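Local structure of prolyl-ACP dehydrogenase (Oscillatoria sp., 4IRN) at residues Thr219-Ser233 with Glu248-Leu262. The protein is an FAD-dependent enzyme of the acyl-CoA dehydrogenase family that oxidises a prolyl group carried on an acyl carrier protein in biosynthesis of the cyanotoxin anatoxin-a. Numbering follows the deposited sequence.
Sequences TTFMIEKDTPGLILS and ELRLENCEVSAANRL
Two beta sheets of the middle domain meet here: strand 230-232 pairs antiparallel with 249-251 at the edge of one, and in the other the short, weakly bonded strand 261-262 forms the edge beside 219-224. Ile231 and Arg250 form the hydrogen-bonded pair, Ile231 N reaching Arg250 O at 2.9 Å and Arg250 N returning to Ile231 O. Beyond it, Ser233 holds Glu248 through two bonds: its N donates to Glu248 O, while its OG, turned between its own backbone N and carbonyl carbon (chi1 79°), accepts Glu248 N at 2.9 Å in a nearly straight bond. At the other end, a type II turn from Thr227 to Leu230 brings Gly229 O onto Glu252 N in the carbonyl plane; the positive phi of Gly229 and its closeness to Cys254 and Glu252 O leave no room for a CB. On the face of this sheet where Leu230 touches Phe203 of strand 202-208, Leu230 CD1 lies against both Leu249 CD1 and Leu251 CD2, alongside Leu251 and obliquely to Leu249.

The chain then turns a corner at Glu252 and Asn253, where Asn253 and Cys254 both face Leu187 in a G1 beta bulge, and 254-257 crosses 219-224 at 106°, within the small beta domain that acyl-CoA dehydrogenases set between their helical domains. Between the sheets, Ile223 crosses Val256 at about a right angle, Ile223 CG1 to Val256 CG2 3.9 Å, and Ile223 CG2 touches Cys254 SG. Phe221 meets Val256 CG1 and the aliphatic part of Arg261, with Phe221 CE1 3.7 Å from Arg261 CG; the guanidinium itself reaches Tyr185.

Asn260 grips Met222 at both backbone polar atoms: its O takes Met222 N at 2.8 Å, and its ND2, which also bonds Tyr147, reaches Met222 O. Met222 lays SD against Leu262 CD1, and the bend at chi3 (-74°) brings CE against the same methyl.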
ATOM      1  N   THR A 219       7.697 -33.132  23.158  1.00 25.06           N
ATOM      2  CA  THR A 219       9.005 -33.799  23.197  1.00 24.00           C
ATOM      3  C   THR A 219       9.494 -34.080  21.760  1.00 26.03           C
ATOM      4  O   THR A 219       8.680 -34.381  20.888  1.00 25.20           O
ATOM      5  CB  THR A 219       8.919 -35.070  24.087  1.00 32.69           C
ATOM      6  OG1 THR A 219       8.242 -34.764  25.314  1.00 28.70           O
ATOM      7  CG2 THR A 219      10.280 -35.660  24.413  1.00 32.56           C
ATOM      8  N   THR A 220      10.826 -33.976  21.523  1.00 21.52           N
ATOM      9  CA  THR A 220      11.474 -34.203  20.221  1.00 20.02           C
ATOM     10  C   THR A 220      12.168 -35.571  20.159  1.00 23.00           C
ATOM     11  O   THR A 220      12.800 -35.988  21.135  1.00 21.60           O
ATOM     12  CB  THR A 220      12.434 -33.058  19.898  1.00 25.71           C
ATOM     13  OG1 THR A 220      11.849 -31.818  20.299  1.00 27.50           O
ATOM     14  CG2 THR A 220      12.827 -33.010  18.421  1.00 22.50           C
ATOM     15  N   PHE A 221      12.060 -36.257  18.997  1.00 20.11           N
ATOM     16  CA  PHE A 221      12.651 -37.578  18.738  1.00 19.70           C
ATOM     17  C   PHE A 221      13.379 -37.608  17.397  1.00 25.93           C
ATOM     18  O   PHE A 221      12.928 -36.986  16.428  1.00 26.23           O
ATOM     19  CB  PHE A 221      11.574 -38.672  18.780  1.00 20.83           C
ATOM     20  CG  PHE A 221      10.841 -38.749  20.096  1.00 22.13           C
ATOM     21  CD1 PHE A 221      11.337 -39.522  21.144  1.00 25.35           C
ATOM     22  CD2 PHE A 221       9.657 -38.045  20.294  1.00 24.60           C
ATOM     23  CE1 PHE A 221      10.672 -39.572  22.373  1.00 26.61           C
ATOM     24  CE2 PHE A 221       9.001 -38.083  21.528  1.00 27.86           C
ATOM     25  CZ  PHE A 221       9.507 -38.854  22.556  1.00 25.99           C
ATOM     26  N   MET A 222      14.520 -38.325  17.349  1.00 22.90           N
ATOM     27  CA  MET A 222      15.333 -38.476  16.136  1.00 22.16           C
ATOM     28  C   MET A 222      15.171 -39.888  15.622  1.00 26.31           C
ATOM     29  O   MET A 222      15.640 -40.835  16.249  1.00 26.14           O
ATOM     30  CB  MET A 222      16.808 -38.147  16.399  1.00 24.20           C
ATOM     31  CG  MET A 222      17.021 -36.740  16.902  1.00 27.61           C
ATOM     32  SD  MET A 222      18.726 -36.325  17.265  1.00 31.65           S
ATOM     33  CE  MET A 222      18.962 -37.225  18.765  1.00 27.97           C
ATOM     34  N   ILE A 223      14.441 -40.033  14.512  1.00 25.49           N
ATOM     35  CA  ILE A 223      14.156 -41.334  13.932  1.00 26.45           C
ATOM     36  C   ILE A 223      14.874 -41.480  12.600  1.00 30.97           C
ATOM     37  O   ILE A 223      14.705 -40.635  11.715  1.00 30.10           O
ATOM     38  CB  ILE A 223      12.622 -41.592  13.865  1.00 29.94           C
ATOM     39  CG1 ILE A 223      11.958 -41.432  15.272  1.00 30.61           C
ATOM     40  CG2 ILE A 223      12.307 -42.974  13.291  1.00 30.76           C
ATOM     41  CD1 ILE A 223      10.460 -41.134  15.284  1.00 41.44           C
ATOM     42  N   GLU A 224      15.675 -42.536  12.470  1.00 28.51           N
ATOM     43  CA  GLU A 224      16.398 -42.834  11.243  1.00 29.02           C
ATOM     44  C   GLU A 224      15.431 -43.336  10.153  1.00 34.34           C
ATOM     45  O   GLU A 224      14.376 -43.890  10.472  1.00 32.86           O
ATOM     46  CB  GLU A 224      17.489 -43.885  11.498  1.00 30.30           C
ATOM     47  CG  GLU A 224      18.725 -43.336  12.189  1.00 37.77           C
ATOM     48  CD  GLU A 224      19.803 -44.345  12.540  1.00 53.20           C
ATOM     49  OE1 GLU A 224      19.898 -45.403  11.874  1.00 52.64           O
ATOM     50  OE2 GLU A 224      20.589 -44.049  13.468  1.00 38.37           O
ATOM     51  N   LYS A 225      15.803 -43.136   8.883  1.00 32.91           N
ATOM     52  CA  LYS A 225      15.056 -43.569   7.700  1.00 33.76           C
ATOM     53  C   LYS A 225      14.873 -45.110   7.748  1.00 41.00           C
ATOM     54  O   LYS A 225      15.731 -45.812   8.265  1.00 41.19           O
ATOM     55  CB  LYS A 225      15.845 -43.135   6.456  1.00 36.13           C
ATOM     56  CG  LYS A 225      15.397 -43.690   5.114  1.00 48.24           C
ATOM     57  CD  LYS A 225      16.398 -43.320   3.987  1.00 61.27           C
ATOM     58  CE  LYS A 225      17.668 -44.145   3.941  1.00 73.66           C
ATOM     59  NZ  LYS A 225      17.434 -45.580   3.672  1.00 84.64           N
ATOM     60  N   ASP A 226      13.788 -45.622   7.225  1.00 39.44           N
ATOM     61  CA  ASP A 226      13.478 -47.061   7.176  1.00 39.96           C
ATOM     62  C   ASP A 226      13.376 -47.670   8.577  1.00 43.40           C
ATOM     63  O   ASP A 226      13.942 -48.739   8.842  1.00 43.30           O
ATOM     64  CB  ASP A 226      14.485 -47.850   6.306  1.00 42.12           C
ATOM     65  CG  ASP A 226      14.386 -47.640   4.812  1.00 54.76           C
ATOM     66  OD1 ASP A 226      13.257 -47.378   4.318  1.00 55.51           O
ATOM     67  OD2 ASP A 226      15.426 -47.764   4.129  1.00 60.71           O
ATOM     68  N   THR A 227      12.666 -46.978   9.478  1.00 38.43           N
ATOM     69  CA  THR A 227      12.379 -47.513  10.799  1.00 37.14           C
ATOM     70  C   THR A 227      10.959 -48.065  10.640  1.00 40.37           C
ATOM     71  O   THR A 227      10.120 -47.362  10.061  1.00 40.54           O
ATOM     72  CB  THR A 227      12.521 -46.445  11.888  1.00 42.17           C
ATOM     73  OG1 THR A 227      13.881 -46.025  11.932  1.00 40.36           O
ATOM     74  CG2 THR A 227      12.112 -46.945  13.268  1.00 39.44           C
ATOM     75  N   PRO A 228      10.676 -49.330  11.043  1.00 35.46           N
ATOM     76  CA  PRO A 228       9.320 -49.863  10.849  1.00 34.57           C
ATOM     77  C   PRO A 228       8.270 -48.968  11.516  1.00 37.18           C
ATOM     78  O   PRO A 228       8.379 -48.643  12.700  1.00 35.35           O
ATOM     79  CB  PRO A 228       9.401 -51.262  11.470  1.00 36.26           C
ATOM     80  CG  PRO A 228      10.837 -51.606  11.455  1.00 40.63           C
ATOM     81  CD  PRO A 228      11.550 -50.324  11.700  1.00 36.44           C
ATOM     82  N   GLY A 229       7.345 -48.497  10.696  1.00 34.60           N
ATOM     83  CA  GLY A 229       6.267 -47.603  11.110  1.00 34.32           C
ATOM     84  C   GLY A 229       6.314 -46.210  10.513  1.00 36.78           C
ATOM     85  O   GLY A 229       5.357 -45.453  10.658  1.00 36.03           O
ATOM     86  N   LEU A 230       7.428 -45.873   9.846  1.00 33.04           N
ATOM     87  CA  LEU A 230       7.674 -44.581   9.216  1.00 32.65           C
ATOM     88  C   LEU A 230       7.253 -44.648   7.728  1.00 34.97           C
ATOM     89  O   LEU A 230       7.985 -45.188   6.898  1.00 34.40           O
ATOM     90  CB  LEU A 230       9.168 -44.248   9.389  1.00 33.03           C
ATOM     91  CG  LEU A 230       9.654 -42.853   9.020  1.00 38.31           C
ATOM     92  CD1 LEU A 230       9.393 -41.870  10.145  1.00 38.74           C
ATOM     93  CD2 LEU A 230      11.137 -42.879   8.749  1.00 40.60           C
ATOM     94  N   ILE A 231       6.050 -44.123   7.415  1.00 30.33           N
ATOM     95  CA  ILE A 231       5.441 -44.139   6.078  1.00 29.61           C
ATOM     96  C   ILE A 231       5.448 -42.769   5.405  1.00 31.00           C
ATOM     97  O   ILE A 231       4.910 -41.805   5.955  1.00 31.14           O
ATOM     98  CB  ILE A 231       4.017 -44.766   6.143  1.00 33.09           C
ATOM     99  CG1 ILE A 231       4.097 -46.223   6.666  1.00 33.69           C
ATOM    100  CG2 ILE A 231       3.302 -44.683   4.787  1.00 33.83           C
ATOM    101  CD1 ILE A 231       2.884 -46.749   7.312  1.00 43.69           C
ATOM    102  N   LEU A 232       6.026 -42.708   4.195  1.00 25.09           N
ATOM    103  CA  LEU A 232       6.115 -41.490   3.398  1.00 24.13           C
ATOM    104  C   LEU A 232       5.284 -41.572   2.125  1.00 28.45           C
ATOM    105  O   LEU A 232       5.187 -42.640   1.509  1.00 28.74           O
ATOM    106  CB  LEU A 232       7.573 -41.191   3.039  1.00 23.71           C
ATOM    107  CG  LEU A 232       8.428 -40.631   4.169  1.00 27.43           C
ATOM    108  CD1 LEU A 232       9.821 -41.189   4.106  1.00 27.15           C
ATOM    109  CD2 LEU A 232       8.452 -39.110   4.134  1.00 29.60           C
ATOM    110  N   SER A 233       4.684 -40.439   1.737  1.00 24.25           N
ATOM    111  CA  SER A 233       3.887 -40.320   0.523  1.00 23.71           C
ATOM    112  C   SER A 233       4.802 -39.852  -0.615  1.00 29.31           C
ATOM    113  O   SER A 233       5.995 -39.630  -0.401  1.00 30.38           O
ATOM    114  CB  SER A 233       2.753 -39.321   0.736  1.00 25.52           C
ATOM    115  OG  SER A 233       3.198 -37.976   0.635  1.00 30.66           O
ATOM    116  N   GLU A 248       4.188 -36.100   2.561  1.00 19.85           N
ATOM    117  CA  GLU A 248       3.528 -36.236   3.857  1.00 19.51           C
ATOM    118  C   GLU A 248       4.219 -37.365   4.584  1.00 23.37           C
ATOM    119  O   GLU A 248       4.874 -38.187   3.961  1.00 22.52           O
ATOM    120  CB  GLU A 248       2.065 -36.633   3.694  1.00 20.75           C
ATOM    121  CG  GLU A 248       1.107 -35.530   3.298  1.00 30.42           C
ATOM    122  CD  GLU A 248      -0.228 -36.057   2.829  1.00 47.47           C
ATOM    123  OE1 GLU A 248      -0.565 -37.225   3.116  1.00 30.98           O
ATOM    124  OE2 GLU A 248      -0.983 -35.274   2.219  1.00 48.80           O
ATOM    125  N   LEU A 249       4.007 -37.443   5.893  1.00 20.90           N
ATOM    126  CA  LEU A 249       4.546 -38.488   6.756  1.00 20.77           C
ATOM    127  C   LEU A 249       3.467 -39.047   7.683  1.00 25.47           C
ATOM    128  O   LEU A 249       2.626 -38.295   8.195  1.00 24.50           O
ATOM    129  CB  LEU A 249       5.743 -37.944   7.560  1.00 20.83           C
ATOM    130  CG  LEU A 249       6.449 -38.883   8.537  1.00 25.64           C
ATOM    131  CD1 LEU A 249       7.159 -40.012   7.807  1.00 26.35           C
ATOM    132  CD2 LEU A 249       7.437 -38.125   9.374  1.00 26.66           C
ATOM    133  N   ARG A 250       3.492 -40.372   7.887  1.00 23.59           N
ATOM    134  CA  ARG A 250       2.581 -41.081   8.797  1.00 23.72           C
ATOM    135  C   ARG A 250       3.392 -42.022   9.664  1.00 27.27           C
ATOM    136  O   ARG A 250       4.274 -42.714   9.152  1.00 26.79           O
ATOM    137  CB  ARG A 250       1.467 -41.831   8.048  1.00 24.92           C
ATOM    138  CG  ARG A 250       0.394 -40.883   7.523  1.00 41.07           C
ATOM    139  CD  ARG A 250      -0.651 -41.529   6.635  1.00 54.19           C
ATOM    140  NE  ARG A 250      -1.617 -40.536   6.155  1.00 62.49           N
ATOM    141  CZ  ARG A 250      -2.766 -40.830   5.554  1.00 75.89           C
ATOM    142  NH1 ARG A 250      -3.111 -42.096   5.346  1.00 66.13           N
ATOM    143  NH2 ARG A 250      -3.583 -39.862   5.162  1.00 59.09           N
ATOM    144  N   LEU A 251       3.140 -41.997  10.984  1.00 23.42           N
ATOM    145  CA  LEU A 251       3.819 -42.845  11.965  1.00 22.82           C
ATOM    146  C   LEU A 251       2.819 -43.853  12.512  1.00 25.91           C
ATOM    147  O   LEU A 251       1.801 -43.454  13.087  1.00 25.39           O
ATOM    148  CB  LEU A 251       4.442 -42.011  13.103  1.00 22.81           C
ATOM    149  CG  LEU A 251       5.464 -40.966  12.683  1.00 27.61           C
ATOM    150  CD1 LEU A 251       5.277 -39.691  13.458  1.00 27.95           C
ATOM    151  CD2 LEU A 251       6.866 -41.483  12.857  1.00 30.35           C
ATOM    152  N   GLU A 252       3.085 -45.146  12.277  1.00 22.35           N
ATOM    153  CA  GLU A 252       2.251 -46.246  12.735  1.00 22.45           C
ATOM    154  C   GLU A 252       3.037 -47.164  13.658  1.00 24.76           C
ATOM    155  O   GLU A 252       3.728 -48.059  13.185  1.00 23.80           O
ATOM    156  CB  GLU A 252       1.613 -46.989  11.537  1.00 24.29           C
ATOM    157  CG  GLU A 252       0.154 -46.594  11.274  1.00 39.18           C
ATOM    158  CD  GLU A 252      -0.824 -46.840  12.408  1.00 70.43           C
ATOM    159  OE1 GLU A 252      -0.981 -48.011  12.821  1.00 69.89           O
ATOM    160  OE2 GLU A 252      -1.471 -45.866  12.859  1.00 67.35           O
ATOM    161  N   ASN A 253       2.954 -46.911  14.983  1.00 21.15           N
ATOM    162  CA  ASN A 253       3.668 -47.654  16.041  1.00 21.09           C
ATOM    163  C   ASN A 253       5.183 -47.683  15.799  1.00 25.42           C
ATOM    164  O   ASN A 253       5.840 -48.721  15.900  1.00 24.74           O
ATOM    165  CB  ASN A 253       3.083 -49.057  16.285  1.00 20.64           C
ATOM    166  CG  ASN A 253       1.644 -49.026  16.716  1.00 50.27           C
ATOM    167  OD1 ASN A 253       1.318 -48.657  17.853  1.00 46.02           O
ATOM    168  ND2 ASN A 253       0.749 -49.406  15.809  1.00 45.16           N
ATOM    169  N   CYS A 254       5.716 -46.514  15.462  1.00 23.06           N
ATOM    170  CA  CYS A 254       7.122 -46.280  15.184  1.00 22.75           C
ATOM    171  C   CYS A 254       7.910 -46.299  16.501  1.00 24.35           C
ATOM    172  O   CYS A 254       7.697 -45.440  17.360  1.00 22.51           O
ATOM    173  CB  CYS A 254       7.277 -44.955  14.445  1.00 23.52           C
ATOM    174  SG  CYS A 254       8.766 -44.838  13.434  1.00 27.90           S
ATOM    175  N   GLU A 255       8.767 -47.326  16.681  1.00 21.66           N
ATOM    176  CA  GLU A 255       9.589 -47.481  17.880  1.00 21.66           C
ATOM    177  C   GLU A 255      10.902 -46.719  17.793  1.00 25.61           C
ATOM    178  O   GLU A 255      11.606 -46.812  16.784  1.00 24.52           O
ATOM    179  CB  GLU A 255       9.859 -48.956  18.198  1.00 23.08           C
ATOM    180  CG  GLU A 255       8.703 -49.655  18.887  1.00 36.27           C
ATOM    181  CD  GLU A 255       8.975 -51.065  19.366  1.00 62.75           C
ATOM    182  OE1 GLU A 255       9.989 -51.672  18.944  1.00 58.36           O
ATOM    183  OE2 GLU A 255       8.138 -51.581  20.138  1.00 60.05           O
ATOM    184  N   VAL A 256      11.237 -45.998  18.874  1.00 23.04           N
ATOM    185  CA  VAL A 256      12.472 -45.226  19.002  1.00 23.26           C
ATOM    186  C   VAL A 256      13.034 -45.329  20.434  1.00 25.22           C
ATOM    187  O   VAL A 256      12.277 -45.274  21.406  1.00 24.21           O
ATOM    188  CB  VAL A 256      12.318 -43.759  18.479  1.00 27.87           C
ATOM    189  CG1 VAL A 256      11.394 -42.914  19.362  1.00 27.77           C
ATOM    190  CG2 VAL A 256      13.667 -43.086  18.301  1.00 27.59           C
ATOM    191  N   SER A 257      14.356 -45.512  20.550  1.00 20.75           N
ATOM    192  CA  SER A 257      15.050 -45.610  21.832  1.00 20.23           C
ATOM    193  C   SER A 257      15.032 -44.267  22.575  1.00 22.76           C
ATOM    194  O   SER A 257      15.012 -43.214  21.935  1.00 22.73           O
ATOM    195  CB  SER A 257      16.492 -46.054  21.601  1.00 24.08           C
ATOM    196  OG  SER A 257      17.235 -46.127  22.808  1.00 34.66           O
ATOM    197  N   ALA A 258      15.082 -44.307  23.922  1.00 17.90           N
ATOM    198  CA  ALA A 258      15.130 -43.104  24.760  1.00 17.65           C
ATOM    199  C   ALA A 258      16.444 -42.332  24.543  1.00 22.47           C
ATOM    200  O   ALA A 258      16.527 -41.148  24.866  1.00 22.39           O
ATOM    201  CB  ALA A 258      14.974 -43.472  26.221  1.00 18.26           C
ATOM    202  N   ALA A 259      17.453 -43.007  23.965  1.00 19.27           N
ATOM    203  CA  ALA A 259      18.761 -42.455  23.628  1.00 19.09           C
ATOM    204  C   ALA A 259      18.664 -41.513  22.429  1.00 22.95           C
ATOM    205  O   ALA A 259      19.491 -40.610  22.301  1.00 21.85           O
ATOM    206  CB  ALA A 259      19.723 -43.581  23.306  1.00 19.87           C
ATOM    207  N   ASN A 260      17.672 -41.747  21.535  1.00 19.62           N
ATOM    208  CA  ASN A 260      17.438 -40.948  20.330  1.00 18.71           C
ATOM    209  C   ASN A 260      16.429 -39.811  20.542  1.00 20.54           C
ATOM    210  O   ASN A 260      16.065 -39.122  19.591  1.00 20.09           O
ATOM    211  CB  ASN A 260      17.100 -41.832  19.133  1.00 17.89           C
ATOM    212  CG  ASN A 260      18.261 -42.091  18.202  1.00 38.82           C
ATOM    213  OD1 ASN A 260      19.416 -42.206  18.613  1.00 32.49           O
ATOM    214  ND2 ASN A 260      17.971 -42.226  16.916  1.00 31.65           N
ATOM    215  N   ARG A 261      16.022 -39.590  21.802  1.00 15.50           N
ATOM    216  CA  ARG A 261      15.129 -38.508  22.203  1.00 14.75           C
ATOM    217  C   ARG A 261      15.967 -37.252  22.406  1.00 17.15           C
ATOM    218  O   ARG A 261      16.877 -37.248  23.221  1.00 15.40           O
ATOM    219  CB  ARG A 261      14.374 -38.902  23.498  1.00 14.53           C
ATOM    220  CG  ARG A 261      13.450 -37.849  24.081  1.00 20.72           C
ATOM    221  CD  ARG A 261      12.996 -38.185  25.476  1.00 26.30           C
ATOM    222  NE  ARG A 261      14.097 -37.996  26.418  1.00 38.52           N
ATOM    223  CZ  ARG A 261      14.205 -38.589  27.599  1.00 45.02           C
ATOM    224  NH1 ARG A 261      13.333 -39.518  27.966  1.00 22.17           N
ATOM    225  NH2 ARG A 261      15.235 -38.324  28.385  1.00 29.59           N
ATOM    226  N   LEU A 262      15.672 -36.192  21.648  1.00 14.57           N
ATOM    227  CA  LEU A 262      16.402 -34.924  21.740  1.00 14.41           C
ATOM    228  C   LEU A 262      15.868 -34.134  22.934  1.00 21.36           C
ATOM    229  O   LEU A 262      14.672 -33.814  22.980  1.00 21.29           O
ATOM    230  CB  LEU A 262      16.285 -34.119  20.432  1.00 13.61           C
ATOM    231  CG  LEU A 262      17.276 -32.975  20.247  1.00 17.47           C
ATOM    232  CD1 LEU A 262      18.679 -33.494  19.992  1.00 17.55           C
ATOM    233  CD2 LEU A 262      16.854 -32.100  19.099  1.00 19.51           C
TER
HETATM  234  O   HOH W   1      12.332 -33.061  24.018  1.00 11.48           O